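Lipase (Pelosinus fermentans, PDB 5AH0) probably hydrolyses ester bonds as a zinc-binding lipase of the alpha/beta-hydrolase superfamily, and attacks the polyester poly(butylene adipate-co-terephthalate). Local coordinates at residues D56-L61 / V120-Q125; L126-S131 / G149-H154; I6-G11 / H109-S114. All coordinates share one frame; numbering follows the deposited sequence.

Interaction 1 of 3, residues D56-L61 / V120-Q125. With ZN (zinc ion), chain C.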
loop_
_atom_site.group_PDB
_atom_site.type_symbol
_atom_site.label_atom_id
_atom_site.label_comp_id
_atom_site.label_asym_id
_atom_site.label_seq_id
_atom_site.Cartn_x
_atom_site.Cartn_y
_atom_site.Cartn_z
ATOM N N ASP A 56 -11.105 -2.382 -1.952
ATOM C CA ASP A 56 -10.969 -3.812 -1.723
ATOM C C ASP A 56 -9.881 -4.117 -0.703
ATOM O O ASP A 56 -10.072 -4.936 0.194
ATOM C CB ASP A 56 -10.666 -4.535 -3.027
ATOM C CG ASP A 56 -11.890 -4.715 -3.893
ATOM O OD1 ASP A 56 -12.832 -3.897 -3.779
ATOM O OD2 ASP A 56 -11.905 -5.680 -4.693
ATOM N N ARG A 57 -8.739 -3.451 -0.836
ATOM C CA ARG A 57 -7.628 -3.690 0.071
ATOM C C ARG A 57 -7.989 -3.242 1.485
ATOM O O ARG A 57 -7.627 -3.892 2.463
ATOM C CB ARG A 57 -6.363 -2.975 -0.416
ATOM C CG ARG A 57 -5.666 -3.674 -1.578
ATOM C CD ARG A 57 -4.905 -2.683 -2.442
ATOM N NE ARG A 57 -3.883 -1.957 -1.691
ATOM C CZ ARG A 57 -2.645 -2.399 -1.486
ATOM N NH1 ARG A 57 -2.268 -3.568 -1.987
ATOM N NH2 ARG A 57 -1.784 -1.667 -0.790
ATOM N N ALA A 58 -8.698 -2.125 1.588
ATOM C CA ALA A 58 -9.116 -1.635 2.890
ATOM C C ALA A 58 -10.037 -2.645 3.592
ATOM O O ALA A 58 -9.905 -2.876 4.802
ATOM C CB ALA A 58 -9.795 -0.277 2.754
ATOM N N CYS A 59 -10.956 -3.247 2.839
ATOM C CA CYS A 59 -11.842 -4.270 3.402
ATOM C C CYS A 59 -11.059 -5.515 3.812
ATOM O O CYS A 59 -11.324 -6.108 4.857
ATOM C CB CYS A 59 -12.945 -4.661 2.413
ATOM S SG CYS A 59 -14.096 -3.334 2.050
ATOM N N GLU A 60 -10.117 -5.925 2.969
ATOM C CA GLU A 60 -9.254 -7.054 3.294
ATOM C C GLU A 60 -8.440 -6.764 4.540
ATOM O O GLU A 60 -8.220 -7.651 5.360
ATOM C CB GLU A 60 -8.347 -7.387 2.114
ATOM C CG GLU A 60 -9.116 -7.868 0.894
ATOM C CD GLU A 60 -8.285 -7.839 -0.372
ATOM O OE1 GLU A 60 -7.066 -7.609 -0.268
ATOM O OE2 GLU A 60 -8.853 -8.043 -1.471
ATOM N N LEU A 61 -8.010 -5.515 4.677
ATOM C CA LEU A 61 -7.176 -5.089 5.803
ATOM C C LEU A 61 -7.951 -5.183 7.112
ATOM O O LEU A 61 -7.422 -5.676 8.113
ATOM C CB LEU A 61 -6.648 -3.664 5.579
ATOM C CG LEU A 61 -5.629 -3.063 6.559
ATOM C CD1 LEU A 61 -4.501 -4.016 6.826
ATOM C CD2 LEU A 61 -5.058 -1.782 5.986
ATOM N N VAL A 120 -4.585 2.588 3.762
ATOM C CA VAL A 120 -4.835 2.803 5.182
ATOM C C VAL A 120 -5.548 4.127 5.457
ATOM O O VAL A 120 -6.307 4.231 6.425
ATOM C CB VAL A 120 -3.534 2.724 5.995
ATOM C CG1 VAL A 120 -2.930 1.323 5.865
ATOM C CG2 VAL A 120 -2.547 3.791 5.557
ATOM N N ARG A 121 -5.335 5.120 4.594
ATOM C CA ARG A 121 -6.157 6.333 4.609
ATOM C C ARG A 121 -7.628 5.951 4.407
ATOM O O ARG A 121 -8.537 6.495 5.043
ATOM C CB ARG A 121 -5.727 7.305 3.509
ATOM C CG ARG A 121 -4.471 8.119 3.790
ATOM C CD ARG A 121 -4.015 8.827 2.508
ATOM N NE ARG A 121 -5.083 9.647 1.929
ATOM C CZ ARG A 121 -5.162 9.991 0.648
ATOM N NH1 ARG A 121 -4.239 9.591 -0.219
ATOM N NH2 ARG A 121 -6.169 10.740 0.231
ATOM N N THR A 122 -7.848 5.005 3.504
ATOM C CA THR A 122 -9.188 4.552 3.178
ATOM C C THR A 122 -9.770 3.753 4.333
ATOM O O THR A 122 -10.944 3.919 4.692
ATOM C CB THR A 122 -9.179 3.710 1.897
ATOM O OG1 THR A 122 -8.602 4.485 0.836
ATOM C CG2 THR A 122 -10.582 3.282 1.512
ATOM N N LEU A 123 -8.948 2.895 4.924
ATOM C CA LEU A 123 -9.375 2.123 6.079
ATOM C C LEU A 123 -9.901 3.024 7.190
ATOM O O LEU A 123 -10.967 2.760 7.736
ATOM C CB LEU A 123 -8.235 1.258 6.607
ATOM C CG LEU A 123 -8.572 0.539 7.909
ATOM C CD1 LEU A 123 -9.666 -0.487 7.669
ATOM C CD2 LEU A 123 -7.330 -0.114 8.499
ATOM N N VAL A 124 -9.162 4.081 7.530
ATOM C CA VAL A 124 -9.563 4.922 8.662
ATOM C C VAL A 124 -10.806 5.739 8.308
ATOM O O VAL A 124 -11.612 6.069 9.188
ATOM C CB VAL A 124 -8.428 5.874 9.138
ATOM C CG1 VAL A 124 -7.181 5.081 9.535
ATOM C CG2 VAL A 124 -8.103 6.913 8.081
ATOM N N GLN A 125 -10.973 6.033 7.019
ATOM C CA GLN A 125 -12.162 6.748 6.559
ATOM C C GLN A 125 -13.407 5.898 6.798
ATOM O O GLN A 125 -14.451 6.406 7.205
ATOM C CB GLN A 125 -12.052 7.122 5.084
ATOM C CG GLN A 125 -13.137 8.094 4.641
ATOM C CD GLN A 125 -12.930 9.503 5.174
ATOM O OE1 GLN A 125 -11.798 9.952 5.365
ATOM N NE2 GLN A 125 -14.028 10.190 5.464
HETATM ZN ZN ZN C . -14.054 -3.727 -5.276
#

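Interaction 2 of 3, residues L126-S131 / G149-H154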
loop_
_atom_site.group_PDB
_atom_site.type_symbol
_atom_site.label_atom_id
_atom_site.label_comp_id
_atom_site.label_asym_id
_atom_site.label_seq_id
_atom_site.Cartn_x
_atom_site.Cartn_y
_atom_site.Cartn_z
ATOM N N LEU A 126 -13.282 4.602 6.541
ATOM C CA LEU A 126 -14.369 3.660 6.736
ATOM C C LEU A 126 -14.578 3.372 8.223
ATOM O O LEU A 126 -15.719 3.233 8.682
ATOM C CB LEU A 126 -14.084 2.371 5.968
ATOM C CG LEU A 126 -14.210 2.571 4.454
ATOM C CD1 LEU A 126 -13.908 1.292 3.682
ATOM C CD2 LEU A 126 -15.594 3.106 4.104
ATOM N N LEU A 127 -13.482 3.308 8.976
ATOM C CA LEU A 127 -13.562 3.125 10.423
ATOM C C LEU A 127 -14.399 4.209 11.083
ATOM O O LEU A 127 -15.314 3.929 11.870
ATOM C CB LEU A 127 -12.168 3.118 11.050
ATOM C CG LEU A 127 -11.338 1.878 10.771
ATOM C CD1 LEU A 127 -10.026 1.959 11.512
ATOM C CD2 LEU A 127 -12.123 0.651 11.204
ATOM N N LYS A 128 -14.083 5.449 10.738
ATOM C CA LYS A 128 -14.687 6.596 11.385
ATOM C C LYS A 128 -16.126 6.811 10.971
ATOM O O LYS A 128 -16.977 7.112 11.806
ATOM C CB LYS A 128 -13.880 7.855 11.075
ATOM C CG LYS A 128 -12.624 8.008 11.887
ATOM C CD LYS A 128 -13.001 8.121 13.348
ATOM C CE LYS A 128 -11.879 8.707 14.153
ATOM N NZ LYS A 128 -11.473 10.018 13.559
ATOM N N GLU A 129 -16.403 6.664 9.681
ATOM C CA GLU A 129 -17.689 7.110 9.160
ATOM C C GLU A 129 -18.419 6.078 8.311
ATOM O O GLU A 129 -19.496 6.361 7.792
ATOM C CB GLU A 129 -17.482 8.394 8.362
ATOM C CG GLU A 129 -16.832 9.486 9.193
ATOM C CD GLU A 129 -16.334 10.637 8.362
ATOM O OE1 GLU A 129 -16.889 10.858 7.267
ATOM O OE2 GLU A 129 -15.366 11.302 8.791
ATOM N N GLY A 130 -17.845 4.884 8.187
ATOM C CA GLY A 130 -18.465 3.810 7.431
ATOM C C GLY A 130 -18.883 4.239 6.040
ATOM O O GLY A 130 -18.338 5.190 5.480
ATOM N N SER A 131 -19.861 3.544 5.481
ATOM C CA SER A 131 -20.395 3.924 4.184
ATOM C C SER A 131 -21.901 4.093 4.305
ATOM O O SER A 131 -22.609 3.163 4.693
ATOM C CB SER A 131 -20.053 2.881 3.119
ATOM O OG SER A 131 -20.630 3.214 1.864
ATOM N N GLY A 149 -17.999 5.450 13.536
ATOM C CA GLY A 149 -17.730 5.753 14.929
ATOM C C GLY A 149 -16.538 5.052 15.547
ATOM O O GLY A 149 -16.350 5.116 16.756
ATOM N N LYS A 150 -15.718 4.397 14.732
ATOM C CA LYS A 150 -14.610 3.622 15.272
ATOM C C LYS A 150 -13.294 4.372 15.175
ATOM O O LYS A 150 -12.737 4.534 14.100
ATOM C CB LYS A 150 -14.494 2.280 14.552
ATOM C CG LYS A 150 -15.805 1.568 14.358
ATOM C CD LYS A 150 -15.604 0.134 13.901
ATOM C CE LYS A 150 -16.944 -0.524 13.569
ATOM N NZ LYS A 150 -17.567 0.033 12.326
ATOM N N SER A 151 -12.786 4.816 16.313
ATOM C CA SER A 151 -11.493 5.471 16.336
ATOM C C SER A 151 -10.444 4.484 16.855
ATOM O O SER A 151 -10.131 4.457 18.046
ATOM C CB SER A 151 -11.545 6.739 17.189
ATOM O OG SER A 151 -10.288 7.393 17.200
ATOM N N TRP A 152 -9.934 3.654 15.946
ATOM C CA TRP A 152 -9.067 2.522 16.286
ATOM C C TRP A 152 -7.607 2.686 15.845
ATOM O O TRP A 152 -6.784 1.778 16.006
ATOM C CB TRP A 152 -9.643 1.248 15.665
ATOM C CG TRP A 152 -10.980 0.836 16.218
ATOM C CD1 TRP A 152 -11.721 1.485 17.174
ATOM C CD2 TRP A 152 -11.738 -0.320 15.845
ATOM N NE1 TRP A 152 -12.884 0.793 17.422
ATOM C CE2 TRP A 152 -12.919 -0.318 16.621
ATOM C CE3 TRP A 152 -11.528 -1.365 14.937
ATOM C CZ2 TRP A 152 -13.883 -1.313 16.510
ATOM C CZ3 TRP A 152 -12.490 -2.353 14.829
ATOM C CH2 TRP A 152 -13.653 -2.320 15.611
ATOM N N VAL A 153 -7.296 3.836 15.265
ATOM C CA VAL A 153 -5.979 4.064 14.694
ATOM C C VAL A 153 -5.397 5.323 15.308
ATOM O O VAL A 153 -6.072 6.352 15.378
ATOM C CB VAL A 153 -6.041 4.194 13.161
ATOM C CG1 VAL A 153 -4.675 4.602 12.586
ATOM C CG2 VAL A 153 -6.533 2.894 12.546
ATOM N N HIS A 154 -4.156 5.244 15.779
ATOM C CA HIS A 154 -3.566 6.381 16.463
ATOM C C HIS A 154 -2.727 7.215 15.501
ATOM O O HIS A 154 -2.723 8.446 15.558
ATOM C CB HIS A 154 -2.727 5.925 17.652
ATOM C CG HIS A 154 -2.485 7.009 18.654
ATOM N ND1 HIS A 154 -1.283 7.673 18.763
ATOM C CD2 HIS A 154 -3.307 7.564 19.575
ATOM C CE1 HIS A 154 -1.370 8.583 19.718
ATOM N NE2 HIS A 154 -2.588 8.535 20.229
#

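Interaction 3 of 3, residues I6-G11 / H109-S114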
loop_
_atom_site.group_PDB
_atom_site.type_symbol
_atom_site.label_atom_id
_atom_site.label_comp_id
_atom_site.label_asym_id
_atom_site.label_seq_id
_atom_site.Cartn_x
_atom_site.Cartn_y
_atom_site.Cartn_z
ATOM N N ILE A 6 2.147 -2.031 16.020
ATOM C CA ILE A 6 2.313 -1.572 14.653
ATOM C C ILE A 6 1.789 -2.620 13.674
ATOM O O ILE A 6 2.101 -3.803 13.810
ATOM C CB ILE A 6 3.782 -1.293 14.343
ATOM C CG1 ILE A 6 4.241 -0.020 15.048
ATOM C CG2 ILE A 6 3.986 -1.196 12.857
ATOM C CD1 ILE A 6 5.752 0.193 15.011
ATOM N N VAL A 7 0.986 -2.190 12.701
ATOM C CA VAL A 7 0.541 -3.081 11.635
ATOM C C VAL A 7 1.129 -2.624 10.313
ATOM O O VAL A 7 0.908 -1.492 9.885
ATOM C CB VAL A 7 -1.011 -3.143 11.541
ATOM C CG1 VAL A 7 -1.456 -3.722 10.206
ATOM C CG2 VAL A 7 -1.558 -3.970 12.669
ATOM N N LEU A 8 1.868 -3.514 9.661
ATOM C CA LEU A 8 2.606 -3.161 8.453
ATOM C C LEU A 8 1.798 -3.492 7.216
ATOM O O LEU A 8 1.251 -4.588 7.100
ATOM C CB LEU A 8 3.949 -3.881 8.424
ATOM C CG LEU A 8 4.969 -3.433 9.468
ATOM C CD1 LEU A 8 6.083 -4.456 9.560
ATOM C CD2 LEU A 8 5.539 -2.063 9.125
ATOM N N VAL A 9 1.713 -2.533 6.298
ATOM C CA VAL A 9 0.829 -2.657 5.145
ATOM C C VAL A 9 1.579 -2.405 3.842
ATOM O O VAL A 9 1.891 -1.253 3.507
ATOM C CB VAL A 9 -0.370 -1.683 5.260
ATOM C CG1 VAL A 9 -1.364 -1.898 4.113
ATOM C CG2 VAL A 9 -1.075 -1.854 6.602
ATOM N N HIS A 10 1.857 -3.487 3.113
ATOM C CA HIS A 10 2.581 -3.424 1.836
ATOM C C HIS A 10 1.823 -2.644 0.759
ATOM O O HIS A 10 0.615 -2.396 0.878
ATOM C CB HIS A 10 2.891 -4.837 1.330
ATOM C CG HIS A 10 1.677 -5.616 0.931
ATOM N ND1 HIS A 10 0.958 -5.339 -0.213
ATOM C CD2 HIS A 10 1.061 -6.670 1.518
ATOM C CE1 HIS A 10 -0.055 -6.186 -0.307
ATOM N NE2 HIS A 10 -0.018 -7.002 0.732
ATOM N N GLY A 11 2.537 -2.274 -0.301
ATOM C CA GLY A 11 1.937 -1.473 -1.351
ATOM C C GLY A 11 1.618 -2.243 -2.622
ATOM O O GLY A 11 1.210 -3.407 -2.586
ATOM N N HIS A 109 -0.981 1.558 15.313
ATOM C CA HIS A 109 -0.284 2.431 14.366
ATOM C C HIS A 109 -0.230 1.755 13.008
ATOM O O HIS A 109 0.252 0.626 12.903
ATOM C CB HIS A 109 1.152 2.724 14.796
ATOM C CG HIS A 109 1.284 3.296 16.169
ATOM N ND1 HIS A 109 0.926 4.591 16.474
ATOM C CD2 HIS A 109 1.777 2.760 17.311
ATOM C CE1 HIS A 109 1.174 4.821 17.752
ATOM N NE2 HIS A 109 1.690 3.727 18.282
ATOM N N LEU A 110 -0.680 2.441 11.965
ATOM C CA LEU A 110 -0.538 1.900 10.620
ATOM C C LEU A 110 0.717 2.454 9.958
ATOM O O LEU A 110 0.876 3.667 9.814
ATOM C CB LEU A 110 -1.783 2.192 9.778
ATOM C CG LEU A 110 -2.927 1.289 10.235
ATOM C CD1 LEU A 110 -4.307 1.790 9.793
ATOM C CD2 LEU A 110 -2.668 -0.150 9.771
ATOM N N VAL A 111 1.623 1.555 9.588
ATOM C CA VAL A 111 2.808 1.925 8.822
ATOM C C VAL A 111 2.692 1.280 7.452
ATOM O O VAL A 111 2.582 0.051 7.327
ATOM C CB VAL A 111 4.125 1.486 9.516
ATOM C CG1 VAL A 111 5.311 1.805 8.653
ATOM C CG2 VAL A 111 4.263 2.153 10.898
ATOM N N ALA A 112 2.686 2.123 6.428
ATOM C CA ALA A 112 2.398 1.680 5.085
ATOM C C ALA A 112 3.454 2.160 4.109
ATOM O O ALA A 112 4.025 3.236 4.268
ATOM C CB ALA A 112 1.037 2.168 4.655
ATOM N N HIS A 113 3.683 1.344 3.092
ATOM C CA HIS A 113 4.606 1.643 2.021
ATOM C C HIS A 113 3.828 1.670 0.723
ATOM O O HIS A 113 2.907 0.875 0.525
ATOM C CB HIS A 113 5.716 0.591 1.970
ATOM C CG HIS A 113 6.664 0.747 0.821
ATOM N ND1 HIS A 113 6.706 -0.142 -0.232
ATOM C CD2 HIS A 113 7.633 1.658 0.577
ATOM C CE1 HIS A 113 7.653 0.219 -1.079
ATOM N NE2 HIS A 113 8.223 1.317 -0.619
ATOM N N SER A 114 4.201 2.594 -0.152
ATOM C CA SER A 114 3.644 2.650 -1.495
ATOM C C SER A 114 2.117 2.744 -1.449
ATOM O O SER A 114 1.574 3.506 -0.647
ATOM C CB SER A 114 4.121 1.432 -2.292
ATOM O OG SER A 114 3.609 1.449 -3.601
#

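Interaction 1 of 3, residues D56-L61 / V120-Q125
A58 and L61 of helix 54-66 pack on V120, T122 and L123 of helix 116-129. The two short helix segments cross at -67°, with their axes 8.5 Å apart. The contact is apolar and buried.

A58 sits at the crossing, and its small side chain lets the backbones come close. A58 CB lies 3.9 Å from T122 CG2, while L123 CD1 rests 3.7 Å from A58 O. T122 OG1 turns back to its own helix and bonds to the carbonyl of Q118. L61 has CG anti to its backbone N (chi1 -174°), which carries its branch across to the other helix. L61 CD2 touches both V120 CG1 and L123 CD2, 3.8 Å from each. The side chains of L61 and L123 meet at about a right angle.

Metal binding occupies another side of helix 54-66. D56 OD1 holds the zinc ion at 1.9 Å, and H76, H82 and D233 complete the site. D56 OD2 is hydrogen-bonded to Q204 NE2, which would fix the turn of the carboxylate.

V120 and L123 also rest on strand 108-113, as in the helix layer of an alpha/beta hydrolase. The two-aspartate, two-histidine zinc site is consistent with the zinc-binding bacterial lipases of that fold.

Interaction 2 of 3, residues L126-S131 / G149-H154
L127, near the C-terminal end of helix 116-129, makes the tight part of this contact with K150, W152 and V153. Its carbonyl O accepts a hydrogen bond of 2.9 Å from K150 N, which comes from above the carbonyl plane. L127 CB presses to 3.4 Å from K150 O. Its CG is anti to the carbonyl carbon (chi1 -72°), and the extended branch carries CD1 to 3.8 Å from V153 CG2. The two side chains cross at about a right angle. L127 CD2 meets the W152 ring obliquely, and K150 CB covers one face of that ring near its rim. L145 and Y62 also touch L127.

The segments belong to a beta-alpha-beta crossover. Strand 108-113 leads into helix 116-129, and the chain returns through residues 149-152 to strand 153-159, parallel to the first and beside it in the sheet.

Toward solvent the contact thins. G149 is exposed and takes a positive phi of 71°. Its N donates to K128 O at 2.6 Å, so successive carbonyls of the last helical turn each receive a loop N-H. The chain of K128 is bent at chi2 and chi4 and runs along the loop. Its CD lies 3.7 Å from K150 O and its CE 3.6 Å from S151 CB, while NZ forms a salt bridge with D256. An alanine here would probably leave D256 without its charged mate and open a gap beside S151.

Interaction 3 of 3, residues I6-G11 / H109-S114
V7 and V9 pair with strand 108-113 in the central parallel sheet of the alpha/beta-hydrolase fold. V7 N donates to H109 O at 2.9 Å in an almost straight bond, and V7 O accepts from V111 N. V9 repeats the pattern two residues on: its N bonds to V111 O, and its O takes H113 N at 3.2 Å.

I6, L8, H109 and V111 share one face of the sheet; I6, H109 and V111 pack there on helix 370-380. V111 can be followed outward. Its CB lies 3.8 Å from L8 CD2. CG1, anti to the backbone N (chi1 176°), touches the same L8 methyl. CG2, the other tip, reaches I6 CG2 at 3.9 Å. L8 and V111 lie side by side, pointing the same way.

V7, V9, L110 and A112 line the opposite face, toward helices 54-66 and 116-129. There L110 CD2 fits against V7 CG1 at 3.8 Å and also meets V9 CG2.

Past the strands, S114 has a positive phi of 56° and its OG is hydrogen-bonded to H357 NE2. This tight turn between strand 108-113 and helix 116-129 is consistent with the nucleophile elbow of the family. G11, with no side chain, lies against S114 and H113, its CA 3.8 Å from S114 CB. Next to it, H10 NE2 is hydrogen-bonded to V48 N. On the same ring, H10 ND1 donates in its ring plane to a lone pair of G11 O, 3.1 Å away.

Interactions 1 and 3 are fully buried, whereas interaction 2 lies farther from the centre and is partly open to solvent. Interactions 1 and 2 use the same helix, 116-129, at its middle and its end. Strand 108-113 of interaction 3 leads into that helix, and strand 153-159 of interaction 2 lies beside strand 108-113 in the sheet. The chemistry follows the place: backbone bonds join the strands, methyl groups join the helices, and the outer loop mixes backbone bonds, a leucine packed on V153 and the alkyl chain of a lysine. The contacts also meet: V120 CG1 packs on V9 CG2, V153 CG2 on L110 CD1, and R57 NH2 probably bonds to H10 O.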